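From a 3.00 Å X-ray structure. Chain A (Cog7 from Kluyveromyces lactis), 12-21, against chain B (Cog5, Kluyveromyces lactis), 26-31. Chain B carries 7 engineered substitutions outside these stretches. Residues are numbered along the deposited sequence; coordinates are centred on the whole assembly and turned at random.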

ATOM      1  N   MET A  12     -17.096  -7.858 -40.084  1.00 67.52           N
ATOM      2  CA  MET A  12     -15.834  -7.735 -39.408  1.00 69.72           C
ATOM      3  C   MET A  12     -15.549  -8.980 -38.618  1.00 68.07           C
ATOM      4  O   MET A  12     -14.454  -9.515 -38.652  1.00 78.43           O
ATOM      5  CB  MET A  12     -15.874  -6.505 -38.518  1.00 80.03           C
ATOM      6  CG  MET A  12     -15.030  -6.547 -37.277  1.00 81.24           C
ATOM      7  SD  MET A  12     -15.386  -5.058 -36.341  1.00122.81           S
ATOM      8  CE  MET A  12     -15.008  -3.821 -37.599  1.00119.61           C
ATOM      9  N   PHE A  13     -16.567  -9.468 -37.932  1.00 76.21           N
ATOM     10  CA  PHE A  13     -16.432 -10.654 -37.113  1.00 63.89           C
ATOM     11  C   PHE A  13     -16.202 -11.934 -37.906  1.00 62.29           C
ATOM     12  O   PHE A  13     -15.710 -12.913 -37.372  1.00 69.42           O
ATOM     13  CB  PHE A  13     -17.668 -10.832 -36.271  1.00 61.72           C
ATOM     14  CG  PHE A  13     -17.767  -9.887 -35.139  1.00 76.87           C
ATOM     15  CD1 PHE A  13     -16.787  -9.858 -34.164  1.00 74.87           C
ATOM     16  CD2 PHE A  13     -18.890  -9.097 -34.980  1.00 63.43           C
ATOM     17  CE1 PHE A  13     -16.904  -9.018 -33.089  1.00 68.19           C
ATOM     18  CE2 PHE A  13     -19.008  -8.254 -33.888  1.00 65.57           C
ATOM     19  CZ  PHE A  13     -18.021  -8.221 -32.946  1.00 67.88           C
ATOM     20  N   PHE A  14     -16.586 -11.944 -39.174  1.00 67.53           N
ATOM     21  CA  PHE A  14     -16.425 -13.147 -39.980  1.00 66.17           C
ATOM     22  C   PHE A  14     -15.028 -13.278 -40.537  1.00 70.65           C
ATOM     23  O   PHE A  14     -14.716 -14.260 -41.182  1.00 80.20           O
ATOM     24  CB  PHE A  14     -17.468 -13.191 -41.106  1.00 69.18           C
ATOM     25  CG  PHE A  14     -18.788 -13.724 -40.643  1.00 76.88           C
ATOM     26  CD1 PHE A  14     -19.680 -12.907 -39.947  1.00 77.49           C
ATOM     27  CD2 PHE A  14     -19.100 -15.062 -40.822  1.00 61.77           C
ATOM     28  CE1 PHE A  14     -20.881 -13.406 -39.465  1.00 58.18           C
ATOM     29  CE2 PHE A  14     -20.286 -15.569 -40.346  1.00 60.07           C
ATOM     30  CZ  PHE A  14     -21.184 -14.737 -39.662  1.00 61.14           C
ATOM     31  N   ASP A  15     -14.205 -12.268 -40.281  1.00 67.76           N
ATOM     32  CA  ASP A  15     -12.828 -12.174 -40.765  1.00 70.45           C
ATOM     33  C   ASP A  15     -11.915 -13.004 -39.866  1.00 71.56           C
ATOM     34  O   ASP A  15     -11.954 -12.882 -38.642  1.00 78.99           O
ATOM     35  CB  ASP A  15     -12.469 -10.672 -40.846  1.00 85.06           C
ATOM     36  CG  ASP A  15     -11.008 -10.373 -41.145  1.00 87.20           C
ATOM     37  OD1 ASP A  15     -10.259 -11.186 -41.724  1.00 80.53           O
ATOM     38  OD2 ASP A  15     -10.630  -9.225 -40.820  1.00 99.62           O
ATOM     39  N   ASP A  16     -11.146 -13.895 -40.485  1.00 75.78           N
ATOM     40  CA  ASP A  16     -10.282 -14.827 -39.771  1.00 74.53           C
ATOM     41  C   ASP A  16      -9.258 -14.094 -38.947  1.00 81.70           C
ATOM     42  O   ASP A  16      -9.002 -14.447 -37.794  1.00 97.00           O
ATOM     43  CB  ASP A  16      -9.572 -15.772 -40.738  1.00 92.93           C
ATOM     44  CG  ASP A  16     -10.520 -16.694 -41.461  1.00100.11           C
ATOM     45  OD1 ASP A  16     -11.682 -16.832 -41.033  1.00 95.07           O
ATOM     46  OD2 ASP A  16     -10.080 -17.311 -42.446  1.00112.10           O
ATOM     47  N   ASP A  17      -8.685 -13.058 -39.544  1.00 81.70           N
ATOM     48  CA  ASP A  17      -7.630 -12.317 -38.894  1.00 95.57           C
ATOM     49  C   ASP A  17      -8.200 -11.285 -37.918  1.00 98.98           C
ATOM     50  O   ASP A  17      -7.453 -10.546 -37.286  1.00115.24           O
ATOM     51  CB  ASP A  17      -6.735 -11.657 -39.936  1.00 98.47           C
ATOM     52  CG  ASP A  17      -6.297 -12.628 -41.021  1.00107.29           C
ATOM     53  OD1 ASP A  17      -5.608 -13.620 -40.692  1.00 93.32           O
ATOM     54  OD2 ASP A  17      -6.603 -12.382 -42.210  1.00118.45           O
ATOM     55  N   PHE A  18      -9.522 -11.250 -37.772  1.00 80.63           N
ATOM     56  CA  PHE A  18     -10.110 -10.338 -36.810  1.00 90.20           C
ATOM     57  C   PHE A  18      -9.657 -10.755 -35.435  1.00 89.63           C
ATOM     58  O   PHE A  18      -9.900 -11.879 -35.001  1.00 92.15           O
ATOM     59  CB  PHE A  18     -11.648 -10.307 -36.850  1.00 75.55           C
ATOM     60  CG  PHE A  18     -12.252  -9.502 -35.709  1.00 75.38           C
ATOM     61  CD1 PHE A  18     -12.395  -8.132 -35.807  1.00 76.83           C
ATOM     62  CD2 PHE A  18     -12.640 -10.121 -34.526  1.00 89.92           C
ATOM     63  CE1 PHE A  18     -12.914  -7.397 -34.769  1.00 77.15           C
ATOM     64  CE2 PHE A  18     -13.167  -9.381 -33.471  1.00 79.45           C
ATOM     65  CZ  PHE A  18     -13.302  -8.020 -33.594  1.00 76.27           C
ATOM     66  N   VAL A  19      -9.001  -9.852 -34.733  1.00 88.44           N
ATOM     67  CA  VAL A  19      -8.600 -10.178 -33.381  1.00 95.47           C
ATOM     68  C   VAL A  19      -9.271  -9.218 -32.385  1.00 90.32           C
ATOM     69  O   VAL A  19      -9.123  -8.003 -32.494  1.00 92.22           O
ATOM     70  CB  VAL A  19      -7.041 -10.179 -33.258  1.00 92.34           C
ATOM     71  CG1 VAL A  19      -6.392  -9.404 -34.414  1.00 94.50           C
ATOM     72  CG2 VAL A  19      -6.613  -9.662 -31.911  1.00103.12           C
ATOM     73  N   PRO A  20     -10.064  -9.764 -31.443  1.00 84.99           N
ATOM     74  CA  PRO A  20     -10.815  -8.949 -30.478  1.00 85.14           C
ATOM     75  C   PRO A  20      -9.947  -7.990 -29.669  1.00 89.95           C
ATOM     76  O   PRO A  20     -10.312  -6.817 -29.585  1.00 91.05           O
ATOM     77  CB  PRO A  20     -11.467  -9.991 -29.567  1.00 83.70           C
ATOM     78  CG  PRO A  20     -11.624 -11.168 -30.421  1.00 80.56           C
ATOM     79  CD  PRO A  20     -10.426 -11.187 -31.342  1.00 94.88           C
ATOM     80  N   GLN A  21      -8.826  -8.450 -29.115  1.00 93.73           N
ATOM     81  CA  GLN A  21      -7.954  -7.552 -28.355  1.00106.39           C
ATOM     82  C   GLN A  21      -7.563  -6.318 -29.180  1.00104.64           C
ATOM     83  O   GLN A  21      -7.426  -5.216 -28.657  1.00102.36           O
ATOM     84  CB  GLN A  21      -6.700  -8.292 -27.874  1.00120.58           C
ATOM     85  CG  GLN A  21      -6.751  -8.778 -26.422  1.00122.74           C
ATOM     86  CD  GLN A  21      -6.305  -7.722 -25.430  1.00129.37           C
ATOM     87  OE1 GLN A  21      -6.426  -6.524 -25.677  1.00139.95           O
ATOM     88  NE2 GLN A  21      -5.775  -8.164 -24.304  1.00129.80           N
TER
ATOM     89  N   LYS B  26     -15.487 -14.959 -31.128  1.00 65.21           N
ATOM     90  CA  LYS B  26     -14.939 -13.620 -31.325  1.00 54.79           C
ATOM     91  C   LYS B  26     -15.909 -12.538 -30.812  1.00 57.36           C
ATOM     92  O   LYS B  26     -15.463 -11.601 -30.141  1.00 60.07           O
ATOM     93  CB  LYS B  26     -14.577 -13.415 -32.802  1.00 54.25           C
ATOM     94  CG  LYS B  26     -13.196 -14.001 -33.119  1.00 71.43           C
ATOM     95  CD  LYS B  26     -12.903 -14.127 -34.596  1.00 79.13           C
ATOM     96  CE  LYS B  26     -11.555 -14.791 -34.782  1.00 99.66           C
ATOM     97  NZ  LYS B  26     -11.377 -15.290 -36.175  1.00117.93           N
ATOM     98  N   ILE B  27     -17.223 -12.678 -31.043  1.00 48.94           N
ATOM     99  CA  ILE B  27     -18.137 -11.636 -30.559  1.00 49.65           C
ATOM    100  C   ILE B  27     -18.121 -11.599 -29.032  1.00 60.22           C
ATOM    101  O   ILE B  27     -18.062 -10.525 -28.421  1.00 58.12           O
ATOM    102  CB  ILE B  27     -19.569 -11.824 -31.042  1.00 49.30           C
ATOM    103  CG1 ILE B  27     -19.663 -11.603 -32.552  1.00 44.57           C
ATOM    104  CG2 ILE B  27     -20.498 -10.837 -30.331  1.00 43.90           C
ATOM    105  CD1 ILE B  27     -21.065 -11.843 -33.089  1.00 44.36           C
ATOM    106  N   HIS B  28     -18.139 -12.777 -28.420  1.00 65.95           N
ATOM    107  CA  HIS B  28     -18.099 -12.859 -26.967  1.00 60.65           C
ATOM    108  C   HIS B  28     -16.856 -12.220 -26.340  1.00 62.49           C
ATOM    109  O   HIS B  28     -16.929 -11.620 -25.265  1.00 65.48           O
ATOM    110  CB  HIS B  28     -18.177 -14.305 -26.508  1.00 54.18           C
ATOM    111  CG  HIS B  28     -18.236 -14.438 -25.023  1.00 65.73           C
ATOM    112  ND1 HIS B  28     -19.374 -14.142 -24.300  1.00 84.75           N
ATOM    113  CD2 HIS B  28     -17.294 -14.771 -24.112  1.00 66.04           C
ATOM    114  CE1 HIS B  28     -19.135 -14.329 -23.015  1.00 90.49           C
ATOM    115  NE2 HIS B  28     -17.876 -14.707 -22.873  1.00 71.13           N
ATOM    116  N   GLN B  29     -15.712 -12.383 -26.991  1.00 63.20           N
ATOM    117  CA  GLN B  29     -14.461 -11.853 -26.463  1.00 64.89           C
ATOM    118  C   GLN B  29     -14.487 -10.349 -26.588  1.00 71.71           C
ATOM    119  O   GLN B  29     -14.081  -9.628 -25.664  1.00 74.28           O
ATOM    120  CB  GLN B  29     -13.249 -12.441 -27.196  1.00 57.03           C
ATOM    121  CG  GLN B  29     -13.214 -13.956 -27.126  1.00 70.89           C
ATOM    122  CD  GLN B  29     -12.114 -14.583 -27.945  1.00 85.77           C
ATOM    123  OE1 GLN B  29     -11.357 -13.896 -28.628  1.00 96.86           O
ATOM    124  NE2 GLN B  29     -12.068 -15.909 -27.934  1.00 91.43           N
ATOM    125  N   THR B  30     -14.971  -9.882 -27.737  1.00 58.92           N
ATOM    126  CA  THR B  30     -15.052  -8.458 -27.993  1.00 55.98           C
ATOM    127  C   THR B  30     -16.010  -7.856 -26.992  1.00 57.76           C
ATOM    128  O   THR B  30     -15.753  -6.822 -26.385  1.00 67.12           O
ATOM    129  CB  THR B  30     -15.524  -8.155 -29.434  1.00 55.75           C
ATOM    130  OG1 THR B  30     -14.708  -8.874 -30.359  1.00 62.03           O
ATOM    131  CG2 THR B  30     -15.440  -6.642 -29.763  1.00 50.26           C
ATOM    132  N   THR B  31     -17.114  -8.542 -26.786  1.00 62.38           N
ATOM    133  CA  THR B  31     -18.098  -8.038 -25.867  1.00 56.83           C
ATOM    134  C   THR B  31     -17.538  -7.970 -24.452  1.00 71.79           C
ATOM    135  O   THR B  31     -17.620  -6.918 -23.812  1.00 74.45           O
ATOM    136  CB  THR B  31     -19.331  -8.909 -25.931  1.00 52.96           C
ATOM    137  OG1 THR B  31     -20.281  -8.236 -26.750  1.00 59.84           O
ATOM    138  CG2 THR B  31     -19.920  -9.243 -24.504  1.00 66.26           C
TER

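The most unusual feature of this contact is a lysine that bonds to backbone oxygens in a run of aspartates. Lys26(B) runs out from its helix with chi2, chi3 and chi4 all near t, and its NZ donates to the carbonyl O of Asp16(A) at 3.0 Å and, more weakly, to O of Asp15(A) at 3.5 Å. Three consecutive aspartates lie in this segment, yet the cross-chain hydrogen bonds end on main-chain oxygens. The type I turn from Asp15(A) to Phe18(A) helps to present them. Phe18(A) N closes that turn on Asp15(A) O at 3.1 Å, so this oxygen serves the turn and also receives the weak lysine bond. Asp17(A) N adds a bond to Asp15(A) OD1 at 3.3 Å, using the carboxylate within the turn.

The methylenes of the lysine side chain work as a hydrocarbon. Lys26(B) CD packs 4.0 Å from Phe18(A) CD2, at the edge of that ring, and Lys26(B) CG sits 4.2 Å from Pro20(A) CG. A long side chain suits this place because it can cover apolar neighbours along its length and still deliver a charged amine to the turn; it gives up more area to the other stretch than any other residue here.

The buried side of the contact belongs to Phe13(A). Ile27(B) CG1 stands 3.4 Å from the centroid of the Phe13(A) ring, only 5° off the normal, a CH-pi contact almost directly over one face. The isoleucine's CA-to-CB bond points sideways, but its m, t rotamer still places CG1 over the ring.

One helical turn along from the lysine, Thr30(B) is buried among apolar groups. Thr30(B) OG1 lies 3.5 Å from Phe13(A) CE1, from Phe18(A) CE2 and from Pro20(A) CB, meeting both aromatic rings at their edges. None of these neighbours offers a polar partner, and the hydroxyl is satisfied within its own helix, where Thr30(B) OG1 donates to Lys26(B) O at 2.8 Å. The CA atoms of Thr30(B) and Pro20(A) are 4.9 Å apart here, and the threonine carries its own answer to burial.

Pro20(A) suits its place twice over. It follows the N-cap residue Val19(A), and the first turn of a helix tolerates a residue without an amide hydrogen; its compact ring also fits against chain B, with Pro20(A) CG 3.3 Å from Gln29(B) OE1. The rule to read here is economical: Lys26(B), Ile27(B) and Thr30(B) supply the main contacts, while His28(B) points away.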